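Local coordinates for lipopolysaccharide core biosynthesis protein (Thermoplasma volcanium GSS1, PDB 3GLV), which probably transfers the AMP portion of ATP to flavin mononucleotide, making the coenzyme FAD and releasing diphosphate, at residues H18-Y21 with L22-K26. Sequence-based numbering, arbitrary orientation.
With SO4 (sulfate ion), chain C.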
# COMPACT_ATOMS: atom_id res chain seq x y z
N HIS A 18 3.36 1.88 9.32
CA HIS A 18 2.32 0.96 9.19
C HIS A 18 2.89 -0.31 8.54
O HIS A 18 2.59 -1.42 8.97
CB HIS A 18 1.21 1.50 8.27
CG HIS A 18 0.46 2.65 8.83
ND1 HIS A 18 0.21 3.78 8.09
CD2 HIS A 18 -0.14 2.83 10.05
CE1 HIS A 18 -0.51 4.62 8.84
NE2 HIS A 18 -0.75 4.06 10.01
N ILE A 19 3.64 -0.15 7.46
CA ILE A 19 4.22 -1.29 6.77
C ILE A 19 5.05 -2.13 7.75
O ILE A 19 4.98 -3.38 7.72
CB ILE A 19 5.12 -0.86 5.61
CG1 ILE A 19 4.32 -0.10 4.53
CG2 ILE A 19 5.84 -2.09 4.99
CD1 ILE A 19 3.00 -0.87 4.09
N HIS A 20 5.86 -1.49 8.60
CA HIS A 20 6.69 -2.30 9.54
C HIS A 20 5.74 -3.07 10.50
O HIS A 20 5.95 -4.24 10.75
CB HIS A 20 7.65 -1.44 10.30
CG HIS A 20 8.38 -2.12 11.43
ND1 HIS A 20 9.55 -2.84 11.23
CD2 HIS A 20 8.22 -2.03 12.78
CE1 HIS A 20 10.01 -3.25 12.41
NE2 HIS A 20 9.23 -2.76 13.37
N TYR A 21 4.71 -2.44 11.01
CA TYR A 21 3.77 -3.10 11.91
C TYR A 21 3.12 -4.30 11.25
O TYR A 21 3.15 -5.35 11.79
CB TYR A 21 2.73 -2.12 12.44
CG TYR A 21 1.58 -2.70 13.26
CD1 TYR A 21 1.80 -3.35 14.43
CD2 TYR A 21 0.30 -2.53 12.86
CE1 TYR A 21 0.78 -3.83 15.16
CE2 TYR A 21 -0.73 -3.01 13.58
CZ TYR A 21 -0.49 -3.66 14.72
OH TYR A 21 -1.55 -4.12 15.40
N LEU A 22 2.55 -4.10 10.08
CA LEU A 22 1.89 -5.15 9.35
C LEU A 22 2.85 -6.28 8.92
O LEU A 22 2.60 -7.40 9.18
CB LEU A 22 1.13 -4.58 8.17
CG LEU A 22 0.01 -3.60 8.51
CD1 LEU A 22 -0.77 -3.16 7.29
CD2 LEU A 22 -0.90 -4.21 9.52
N LYS A 23 3.97 -5.94 8.32
CA LYS A 23 4.94 -6.91 7.85
C LYS A 23 5.48 -7.76 8.97
O LYS A 23 5.63 -9.00 8.80
CB LYS A 23 6.05 -6.25 7.07
CG LYS A 23 7.08 -7.19 6.56
CD LYS A 23 8.14 -6.50 5.62
CE LYS A 23 7.53 -6.01 4.29
NZ LYS A 23 8.67 -5.61 3.41
N GLU A 24 5.79 -7.14 10.10
CA GLU A 24 6.35 -7.91 11.22
C GLU A 24 5.23 -8.77 11.83
O GLU A 24 5.49 -9.87 12.24
CB GLU A 24 6.99 -7.02 12.26
CG GLU A 24 8.23 -6.28 11.78
CD GLU A 24 9.31 -7.21 11.26
OE1 GLU A 24 9.91 -7.94 12.06
OE2 GLU A 24 9.56 -7.21 10.05
N SER A 25 3.97 -8.29 11.81
CA SER A 25 2.89 -9.07 12.33
C SER A 25 2.74 -10.33 11.47
O SER A 25 2.57 -11.40 12.01
CB SER A 25 1.59 -8.30 12.42
OG SER A 25 1.71 -7.17 13.29
N LYS A 26 2.81 -10.18 10.14
CA LYS A 26 2.63 -11.31 9.22
C LYS A 26 3.69 -12.37 9.47
O LYS A 26 3.41 -13.57 9.45
CB LYS A 26 2.65 -10.85 7.79
CG LYS A 26 2.59 -11.98 6.72
CD LYS A 26 1.37 -12.86 6.82
CE LYS A 26 1.30 -13.85 5.64
NZ LYS A 26 0.42 -13.41 4.58
S SO4 C . -2.85 3.98 13.26
O1 SO4 C . -2.82 5.35 13.80
O2 SO4 C . -3.95 3.28 13.93
O3 SO4 C . -3.20 4.02 11.83
O4 SO4 C . -1.53 3.45 13.64
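Helix 16-26, which links parallel strands 4-9 and 31-36 of a nucleotidyltransferase fold, joins His18 to Leu22 and His20 to Glu24 in successive i to i+4 contacts, beginning in the HxGH motif of the probable ATP site. Leu22 N donates to His18 O at 2.9 Å, and Lys23 and Glu24 repeat the pattern on Ile19 and His20. Tyr21 O is gripped twice, by Ser25 N at 3.1 Å and, in a less certain bond, by Ser25 OG. With CG anti to the backbone N (chi1 171°), the His20 ring is placed so that Glu24 CG lies over one face, 3.8 Å from the ring centroid, in a CH-pi contact. His20 NE2 is hydrogen-bonded to Ser119 O, while the carboxylate of Glu24 turns to Lys27. Tyr21 CD2 packs on Leu22 CD2 at 3.9 Å, and the tyrosine hydroxyl reaches the sheet, held by Thr8 N of strand 4-9 and Thr90 O of strand 88-91. At the N-terminal end, His18 NE2 reaches sulfate O3 at 3.1 Å, a bent bond (137°); His15 N engages ND1 and so fixes the ring's rotation. Replacing His18 by alanine removes this imidazole, and the sulfate would probably lose the NE2 bond, keeping those from Val10 N and Phe11 N. The sulfate, probably from the crystallisation liquor, is consistent with a pocket suited to a phosphate of ATP, one that the helix furnishes with a pre-oriented imidazole N-H.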